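Local coordinates for integron cassette protein Vpc_cass2 (Vibrio paracholerae, PDB 3JRT) that is of unknown function but is encoded by a mobile integron gene cassette and folds as an all-helical protein whose assembly holds two copies, at residues Lys55-Leu58 and Gln62-Thr65; Cys69-Cys74 and Lys149-Asn154; Tyr85-Gln90 and Lys122-Cys127. All blocks are in the same frame, centred on the assembly; numbering follows the deposited sequence.

From the N terminus the chain runs through helix 27-53 and turns back into helix 64-91, and contact 1 closes the short loop between them with only three residues separating its two segments. Helix 64-91 then serves all three contacts. Its early turns meet the end of helix 140-151 in contact 2, closing a long loop that takes in helices 104-116 and 118-128. Nested inside that loop, contact 3 joins a later stretch of helix 64-91 to helix 118-128. Contacts 1 and 2 touch through Leu-58 and Ile-70, contacts 2 and 3 through Met-150 and Leu-123; the centres of contacts 1 and 3 lie about 30 Å apart.

Contact 1 (Lys55-Leu58 and Gln62-Thr65); sequences KAFL and QHQT
In the turn that links helix 27-53 to helix 64-91, the side chains of Phe-57 and Leu-58 lean on His-63, the N-cap residue of the second helix. The two aromatic rings form an offset edge-to-face pair: Phe-57 turns its edge to the face of His-63, with the planes 82° apart and the centroids separated by 5.5 Å. The closest ring atoms are Phe-57 CD1 and His-63 NE2, at 3.8 Å. Phe-57 reaches this place because its CG sits between the backbone N and the carbonyl carbon (chi1 72°), which sets the ring beside Leu-58, whose CG lies over the rim of one face. The connection is a short alpha-alpha link carrying 3-10 pieces, the first closed by the backbone bond from Leu-58 N to Lys-55 O at 2.9 Å. The backbone of that turn also meets the imidazole: Phe-57 O lies near the plane of the His-63 ring, at its edge, 3.2 Å from CD2. Leu-58 comes in at about a right angle to the histidine, bringing CD2 to 4.0 Å from His-63 CB. On the ring face opposite the phenylalanine, CG of Gln-62 sits over the centre of the imidazole, 3.8 Å above its plane. The amide NE2 of that same glutamine hydrogen-bonds to Glu-60 OE1 in the intervening loop.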
loop_
_atom_site.group_PDB
_atom_site.type_symbol
_atom_site.label_atom_id
_atom_site.label_comp_id
_atom_site.label_asym_id
_atom_site.label_seq_id
_atom_site.Cartn_x
_atom_site.Cartn_y
_atom_site.Cartn_z
ATOM N N LYS A 55 -13.637 1.238 -15.933
ATOM C CA LYS A 55 -14.964 1.756 -15.590
ATOM C C LYS A 55 -15.036 3.241 -15.926
ATOM O O LYS A 55 -14.737 4.095 -15.089
ATOM C CB LYS A 55 -15.287 1.489 -14.117
ATOM C CG LYS A 55 -15.294 0.009 -13.790
ATOM C CD LYS A 55 -15.358 -0.295 -12.304
ATOM C CE LYS A 55 -15.301 -1.812 -12.085
ATOM N NZ LYS A 55 -15.254 -2.194 -10.655
ATOM N N ALA A 56 -15.424 3.521 -17.168
ATOM C CA ALA A 56 -15.434 4.873 -17.734
ATOM C C ALA A 56 -16.040 5.947 -16.833
ATOM O O ALA A 56 -15.522 7.066 -16.770
ATOM C CB ALA A 56 -16.118 4.883 -19.115
ATOM N N PHE A 57 -17.124 5.617 -16.134
ATOM C CA PHE A 57 -17.787 6.628 -15.311
ATOM C C PHE A 57 -16.865 7.204 -14.220
ATOM O O PHE A 57 -17.094 8.316 -13.732
ATOM C CB PHE A 57 -19.098 6.104 -14.715
ATOM C CG PHE A 57 -18.908 5.095 -13.630
ATOM C CD1 PHE A 57 -18.871 5.492 -12.301
ATOM C CD2 PHE A 57 -18.774 3.746 -13.936
ATOM C CE1 PHE A 57 -18.690 4.562 -11.291
ATOM C CE2 PHE A 57 -18.601 2.811 -12.933
ATOM C CZ PHE A 57 -18.554 3.215 -11.607
ATOM N N LEU A 58 -15.813 6.465 -13.866
ATOM C CA LEU A 58 -14.898 6.919 -12.832
ATOM C C LEU A 58 -14.027 8.093 -13.270
ATOM O O LEU A 58 -13.345 8.703 -12.448
ATOM C CB LEU A 58 -14.040 5.774 -12.287
ATOM C CG LEU A 58 -14.845 4.827 -11.405
ATOM C CD1 LEU A 58 -13.974 3.689 -10.861
ATOM C CD2 LEU A 58 -15.526 5.614 -10.265
ATOM N N GLN A 62 -17.302 14.164 -10.619
ATOM C CA GLN A 62 -17.816 13.883 -9.282
ATOM C C GLN A 62 -17.113 12.676 -8.654
ATOM O O GLN A 62 -17.267 12.419 -7.462
ATOM C CB GLN A 62 -19.344 13.709 -9.289
ATOM C CG GLN A 62 -19.815 12.417 -9.943
ATOM C CD GLN A 62 -19.948 12.516 -11.447
ATOM O OE1 GLN A 62 -19.332 13.368 -12.100
ATOM N NE2 GLN A 62 -20.772 11.638 -12.013
ATOM N N HIS A 63 -16.319 11.956 -9.451
ATOM C CA HIS A 63 -15.585 10.785 -8.955
ATOM C C HIS A 63 -14.087 10.980 -8.866
ATOM O O HIS A 63 -13.353 10.014 -8.655
ATOM C CB HIS A 63 -15.866 9.529 -9.791
ATOM C CG HIS A 63 -17.310 9.142 -9.817
ATOM N ND1 HIS A 63 -18.017 8.847 -8.671
ATOM C CD2 HIS A 63 -18.184 9.021 -10.847
ATOM C CE1 HIS A 63 -19.268 8.560 -8.994
ATOM N NE2 HIS A 63 -19.395 8.659 -10.307
ATOM N N GLN A 64 -13.628 12.214 -9.031
ATOM C CA GLN A 64 -12.194 12.461 -9.109
ATOM C C GLN A 64 -11.475 11.998 -7.854
ATOM O O GLN A 64 -10.451 11.328 -7.931
ATOM C CB GLN A 64 -11.914 13.936 -9.384
ATOM C CG GLN A 64 -12.114 14.319 -10.838
ATOM C CD GLN A 64 -11.774 15.767 -11.114
ATOM O OE1 GLN A 64 -11.282 16.484 -10.234
ATOM N NE2 GLN A 64 -12.035 16.209 -12.342
ATOM N N THR A 65 -12.019 12.358 -6.699
ATOM C CA THR A 65 -11.419 11.977 -5.426
ATOM C C THR A 65 -11.288 10.471 -5.323
ATOM O O THR A 65 -10.215 9.950 -4.977
ATOM C CB THR A 65 -12.255 12.479 -4.236
ATOM O OG1 THR A 65 -12.523 13.874 -4.411
ATOM C CG2 THR A 65 -11.503 12.271 -2.930
#

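Contact 2 (Cys69-Cys74 and Lys149-Asn154); sequences CIWRLC and KMFDGN
Phe-151 receives the indole of Trp-71 at the C-terminal end of helix 140-151, where that helix packs beside helix 64-91 in this all-helical fold. Along the second segment, Lys-149 comes first and rests its side chain on Ala-119 of helix 118-128. Next, selenomethionine Met-150 turns its side chain among Ile-78 and Val-79 of helix 64-91 and Ala-119 and Ile-120 of helix 118-128, though it is poorly ordered and its placement less certain; its carbonyl accepts from Asn-117 ND2.

Phe-151 follows, its CB directed toward segment 69-74, and its side chain meets the tryptophan at a slant. Here an offset edge-to-face pair forms, the six-membered ring of Trp-71 offering its edge to the phenyl face, with planes 73° apart and centroids at 5.6 Å. Between the rings, Trp-71 CZ3 is 3.7 Å from Phe-151 CE2 and 3.8 Å from Phe-151 CZ. On the tryptophan side, CG lies beside the backbone N (chi1 -79°), which carries the far end of the indole across the gap although the backbones stay well apart, their nearest CA atoms, of Trp-71 and Phe-151, being 12.0 Å from each other. Val-75, Phe-159 and Ala-156 add to the surroundings of the phenyl ring, and the indole NE1 is satisfied by Glu-53 OE2 from helix 27-53.

Beyond the phenylalanine the chain leaves the helix through a Schellman motif: Asp-152 takes positive phi (57°), its N donating weakly to Lys-149 O at 3.1 Å, and Gly-153 continues the exit at backbone angles that leave little room beside the carbonyl O of Asp-152.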
loop_
_atom_site.group_PDB
_atom_site.type_symbol
_atom_site.label_atom_id
_atom_site.label_comp_id
_atom_site.label_asym_id
_atom_site.label_seq_id
_atom_site.Cartn_x
_atom_site.Cartn_y
_atom_site.Cartn_z
ATOM N N CYS A 69 -7.954 8.101 -5.324
ATOM C CA CYS A 69 -7.673 7.215 -4.203
ATOM C C CYS A 69 -7.275 5.832 -4.695
ATOM O O CYS A 69 -6.392 5.190 -4.120
ATOM C CB CYS A 69 -8.880 7.148 -3.254
ATOM S SG CYS A 69 -9.093 8.638 -2.278
ATOM N N ILE A 70 -7.922 5.388 -5.769
ATOM C CA ILE A 70 -7.578 4.124 -6.407
ATOM C C ILE A 70 -6.156 4.157 -6.959
ATOM O O ILE A 70 -5.384 3.213 -6.780
ATOM C CB ILE A 70 -8.574 3.765 -7.535
ATOM C CG1 ILE A 70 -9.952 3.503 -6.944
ATOM C CG2 ILE A 70 -8.119 2.522 -8.287
ATOM C CD1 ILE A 70 -11.084 3.518 -7.980
ATOM N N TRP A 71 -5.825 5.244 -7.652
ATOM C CA TRP A 71 -4.480 5.426 -8.178
ATOM C C TRP A 71 -3.438 5.429 -7.067
ATOM O O TRP A 71 -2.383 4.810 -7.207
ATOM C CB TRP A 71 -4.372 6.695 -9.068
ATOM C CG TRP A 71 -4.927 6.435 -10.431
ATOM C CD1 TRP A 71 -6.239 6.301 -10.773
ATOM C CD2 TRP A 71 -4.176 6.208 -11.625
ATOM N NE1 TRP A 71 -6.354 6.021 -12.114
ATOM C CE2 TRP A 71 -5.102 5.963 -12.661
ATOM C CE3 TRP A 71 -2.811 6.184 -11.919
ATOM C CZ2 TRP A 71 -4.706 5.720 -13.978
ATOM C CZ3 TRP A 71 -2.418 5.915 -13.218
ATOM C CH2 TRP A 71 -3.365 5.702 -14.235
ATOM N N ARG A 72 -3.698 6.130 -5.972
ATOM C CA ARG A 72 -2.712 6.092 -4.883
ATOM C C ARG A 72 -2.587 4.672 -4.319
ATOM O O ARG A 72 -1.474 4.180 -4.118
ATOM C CB ARG A 72 -3.018 7.100 -3.774
ATOM C CG ARG A 72 -2.981 8.566 -4.224
ATOM C CD ARG A 72 -2.905 9.494 -3.020
ATOM N NE ARG A 72 -4.032 9.329 -2.102
ATOM C CZ ARG A 72 -5.185 9.986 -2.218
ATOM N NH1 ARG A 72 -5.375 10.846 -3.214
ATOM N NH2 ARG A 72 -6.155 9.788 -1.338
ATOM N N LEU A 73 -3.724 4.014 -4.081
ATOM C CA LEU A 73 -3.685 2.647 -3.568
ATOM C C LEU A 73 -2.730 1.801 -4.391
ATOM O O LEU A 73 -1.861 1.137 -3.843
ATOM C CB LEU A 73 -5.081 1.996 -3.556
ATOM C CG LEU A 73 -5.119 0.504 -3.173
ATOM C CD1 LEU A 73 -4.647 0.326 -1.733
ATOM C CD2 LEU A 73 -6.515 -0.085 -3.315
ATOM N N CYS A 74 -2.900 1.816 -5.713
ATOM C CA CYS A 74 -2.126 0.921 -6.571
ATOM C C CYS A 74 -0.701 1.416 -6.801
ATOM O O CYS A 74 0.277 0.655 -6.746
ATOM C CB CYS A 74 -2.850 0.679 -7.895
ATOM S SG CYS A 74 -4.477 -0.107 -7.668
ATOM N N LYS A 149 5.241 12.194 -13.490
ATOM C CA LYS A 149 6.651 11.948 -13.777
ATOM C C LYS A 149 6.958 10.451 -13.854
ATOM O O LYS A 149 7.730 9.995 -14.686
ATOM C CB LYS A 149 7.542 12.607 -12.716
ATOM C CG LYS A 149 7.590 14.153 -12.827
ATOM C CD LYS A 149 8.427 14.751 -11.708
ATOM C CE LYS A 149 8.290 16.244 -11.655
ATOM N NZ LYS A 149 9.109 16.788 -10.545
HETATM N N MSE A 150 6.352 9.682 -12.975
HETATM C CA MSE A 150 6.669 8.271 -12.914
HETATM C C MSE A 150 6.247 7.609 -14.223
HETATM O O MSE A 150 6.982 6.804 -14.799
HETATM C CB MSE A 150 5.953 7.639 -11.726
HETATM C CG MSE A 150 6.426 6.240 -11.391
HETATM SE SE MSE A 150 5.262 5.354 -10.088
HETATM C CE MSE A 150 6.111 3.600 -10.082
ATOM N N PHE A 151 5.064 7.980 -14.699
ATOM C CA PHE A 151 4.502 7.386 -15.902
ATOM C C PHE A 151 5.032 8.037 -17.153
ATOM O O PHE A 151 4.686 7.632 -18.265
ATOM C CB PHE A 151 2.983 7.488 -15.881
ATOM C CG PHE A 151 2.335 6.487 -14.978
ATOM C CD1 PHE A 151 2.225 5.165 -15.362
ATOM C CD2 PHE A 151 1.847 6.865 -13.750
ATOM C CE1 PHE A 151 1.625 4.237 -14.540
ATOM C CE2 PHE A 151 1.246 5.950 -12.921
ATOM C CZ PHE A 151 1.136 4.627 -13.313
ATOM N N ASP A 152 5.872 9.051 -16.956
ATOM C CA ASP A 152 6.434 9.833 -18.046
ATOM C C ASP A 152 5.400 10.480 -18.958
ATOM O O ASP A 152 5.632 10.646 -20.150
ATOM C CB ASP A 152 7.408 9.009 -18.881
ATOM C CG ASP A 152 8.424 9.881 -19.596
ATOM O OD1 ASP A 152 9.266 10.485 -18.892
ATOM O OD2 ASP A 152 8.371 9.978 -20.844
ATOM N N GLY A 153 4.267 10.876 -18.402
ATOM C CA GLY A 153 3.286 11.589 -19.197
ATOM C C GLY A 153 1.892 11.270 -18.705
ATOM O O GLY A 153 1.709 10.838 -17.571
ATOM N N ASN A 154 0.909 11.449 -19.574
ATOM C CA ASN A 154 -0.481 11.322 -19.177
ATOM C C ASN A 154 -1.053 9.937 -19.446
ATOM O O ASN A 154 -2.230 9.701 -19.193
ATOM C CB ASN A 154 -1.326 12.393 -19.873
ATOM C CG ASN A 154 -0.937 13.800 -19.449
ATOM O OD1 ASN A 154 -1.076 14.166 -18.277
ATOM N ND2 ASN A 154 -0.431 14.591 -20.396
#

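Contact 3 (Tyr85-Gln90 and Lys122-Cys127); sequences YVELNQ and KLRNHC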
loop_
_atom_site.group_PDB
_atom_site.type_symbol
_atom_site.label_atom_id
_atom_site.label_comp_id
_atom_site.label_asym_id
_atom_site.label_seq_id
_atom_site.Cartn_x
_atom_site.Cartn_y
_atom_site.Cartn_z
ATOM N N TYR A 85 12.554 -4.375 -4.816
ATOM C CA TYR A 85 13.298 -5.149 -5.799
ATOM C C TYR A 85 14.732 -4.656 -5.838
ATOM O O TYR A 85 15.679 -5.452 -5.852
ATOM C CB TYR A 85 12.672 -5.053 -7.186
ATOM C CG TYR A 85 13.576 -5.579 -8.294
ATOM C CD1 TYR A 85 13.553 -6.923 -8.671
ATOM C CD2 TYR A 85 14.448 -4.742 -8.946
ATOM C CE1 TYR A 85 14.382 -7.406 -9.679
ATOM C CE2 TYR A 85 15.288 -5.211 -9.958
ATOM C CZ TYR A 85 15.249 -6.537 -10.321
ATOM O OH TYR A 85 16.077 -6.983 -11.327
ATOM N N VAL A 86 14.893 -3.340 -5.835
ATOM C CA VAL A 86 16.227 -2.766 -5.787
ATOM C C VAL A 86 16.932 -3.168 -4.490
ATOM O O VAL A 86 18.070 -3.623 -4.518
ATOM C CB VAL A 86 16.207 -1.230 -5.932
ATOM C CG1 VAL A 86 17.634 -0.666 -5.865
ATOM C CG2 VAL A 86 15.532 -0.830 -7.239
ATOM N N GLU A 87 16.250 -3.019 -3.358
ATOM C CA GLU A 87 16.867 -3.307 -2.066
ATOM C C GLU A 87 17.309 -4.762 -1.968
ATOM O O GLU A 87 18.343 -5.078 -1.376
ATOM C CB GLU A 87 15.910 -2.986 -0.927
ATOM C CG GLU A 87 15.604 -1.523 -0.751
ATOM C CD GLU A 87 14.515 -1.321 0.279
ATOM O OE1 GLU A 87 14.000 -2.347 0.777
ATOM O OE2 GLU A 87 14.174 -0.160 0.587
ATOM N N LEU A 88 16.518 -5.647 -2.553
ATOM C CA LEU A 88 16.887 -7.049 -2.606
ATOM C C LEU A 88 18.175 -7.205 -3.427
ATOM O O LEU A 88 19.101 -7.916 -3.021
ATOM C CB LEU A 88 15.747 -7.873 -3.206
ATOM C CG LEU A 88 15.904 -9.385 -3.143
ATOM C CD1 LEU A 88 15.689 -9.860 -1.723
ATOM C CD2 LEU A 88 14.938 -10.073 -4.094
ATOM N N ASN A 89 18.232 -6.531 -4.574
ATOM C CA ASN A 89 19.427 -6.537 -5.409
ATOM C C ASN A 89 20.667 -6.051 -4.675
ATOM O O ASN A 89 21.708 -6.692 -4.728
ATOM C CB ASN A 89 19.227 -5.688 -6.654
ATOM C CG ASN A 89 18.717 -6.489 -7.829
ATOM O OD1 ASN A 89 19.241 -7.554 -8.143
ATOM N ND2 ASN A 89 17.694 -5.967 -8.500
ATOM N N GLN A 90 20.561 -4.921 -3.986
ATOM C CA GLN A 90 21.726 -4.372 -3.297
ATOM C C GLN A 90 22.145 -5.206 -2.084
ATOM O O GLN A 90 23.256 -5.057 -1.577
ATOM C CB GLN A 90 21.519 -2.899 -2.917
ATOM C CG GLN A 90 20.436 -2.636 -1.876
ATOM C CD GLN A 90 20.188 -1.145 -1.667
ATOM O OE1 GLN A 90 20.724 -0.307 -2.395
ATOM N NE2 GLN A 90 19.371 -0.810 -0.671
ATOM N N LYS A 122 10.661 8.820 -4.421
ATOM C CA LYS A 122 9.974 9.952 -3.800
ATOM C C LYS A 122 8.583 9.560 -3.309
ATOM O O LYS A 122 8.200 9.879 -2.190
ATOM C CB LYS A 122 9.854 11.124 -4.772
ATOM C CG LYS A 122 11.162 11.753 -5.186
ATOM C CD LYS A 122 10.912 13.118 -5.869
ATOM C CE LYS A 122 12.120 13.566 -6.665
ATOM N NZ LYS A 122 11.927 14.914 -7.309
ATOM N N LEU A 123 7.820 8.878 -4.153
ATOM C CA LEU A 123 6.485 8.433 -3.760
ATOM C C LEU A 123 6.538 7.402 -2.631
ATOM O O LEU A 123 5.797 7.500 -1.648
ATOM C CB LEU A 123 5.705 7.906 -4.978
ATOM C CG LEU A 123 5.280 9.021 -5.950
ATOM C CD1 LEU A 123 5.064 8.522 -7.377
ATOM C CD2 LEU A 123 4.021 9.696 -5.441
ATOM N N ARG A 124 7.423 6.419 -2.761
ATOM C CA ARG A 124 7.588 5.419 -1.713
ATOM C C ARG A 124 7.836 6.095 -0.364
ATOM O O ARG A 124 7.128 5.849 0.635
ATOM C CB ARG A 124 8.746 4.474 -2.052
ATOM C CG ARG A 124 8.762 3.160 -1.228
ATOM C CD ARG A 124 9.296 3.382 0.176
ATOM N NE ARG A 124 10.634 3.974 0.156
ATOM C CZ ARG A 124 11.759 3.273 0.021
ATOM N NH1 ARG A 124 11.709 1.951 -0.113
ATOM N NH2 ARG A 124 12.936 3.886 0.013
ATOM N N ASN A 125 8.845 6.956 -0.350
ATOM C CA ASN A 125 9.256 7.652 0.863
ATOM C C ASN A 125 8.135 8.420 1.543
ATOM O O ASN A 125 7.983 8.361 2.765
ATOM C CB ASN A 125 10.434 8.571 0.561
ATOM C CG ASN A 125 11.716 7.799 0.369
ATOM O OD1 ASN A 125 11.802 6.633 0.759
ATOM N ND2 ASN A 125 12.727 8.440 -0.229
ATOM N N HIS A 126 7.345 9.132 0.751
ATOM C CA HIS A 126 6.237 9.892 1.298
ATOM C C HIS A 126 5.211 8.965 1.908
ATOM O O HIS A 126 4.769 9.157 3.042
ATOM C CB HIS A 126 5.576 10.712 0.203
ATOM C CG HIS A 126 4.171 11.121 0.518
ATOM N ND1 HIS A 126 3.870 12.127 1.410
ATOM C CD2 HIS A 126 2.986 10.668 0.043
ATOM C CE1 HIS A 126 2.558 12.274 1.477
ATOM N NE2 HIS A 126 1.999 11.410 0.649
ATOM N N CYS A 127 4.845 7.948 1.137
ATOM C CA CYS A 127 3.777 7.022 1.491
ATOM C C CYS A 127 4.091 6.265 2.769
ATOM O O CYS A 127 3.211 5.915 3.529
ATOM C CB CYS A 127 3.585 5.994 0.375
ATOM S SG CYS A 127 2.685 4.555 0.942
HETATM O O HOH W 1 15.236 2.277 -1.583
#
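A salt bridge between helix 64-91 and helix 118-128 joins Glu-87 to Arg-124, whose side chains approach from opposite directions. Its one direct hydrogen bond, from Arg-124 NH1 to Glu-87 OE2, is weak: 3.3 Å long, with an N-H...O angle of 152°. The carboxylate oxygen lies near the guanidinium plane, at its edge, but the two planar groups are turned 41° from each other. A water supports the pair, accepting from Arg-124 NH2 at 3.2 Å and donating weakly to Glu-87 OE2 at 3.4 Å.

The other carboxylate oxygen, Glu-87 OE1, has its partner across the dimer interface, where it accepts from the backbone N of Val-131 of the second subunit. One glutamate therefore links two helices of its own helical bundle and also ties this subunit to its neighbour, with His-130 of the second subunit packed against it.

Besides the N-H that NH2 gives to the water, the arginine uses NE and the other N-H of NH2 within its own helix. NE and NH2 grip Asn-125 OD1 side-on, at 3.0 Å from NE and 3.1 Å from NH2, both reaching the oxygen from the same face of the amide. That oxygen lies close to the guanidinium plane, whereas NE stands 37° above the carbonyl plane. The arginine chain bends at its second and third torsions, bringing the guanidinium back alongside the neighbouring asparagine; this two-nitrogen grip should limit its rotation and leaves NH1 directed at the glutamate. Val-79 and Arg-83 of helix 64-91 touch the same arginine side chain.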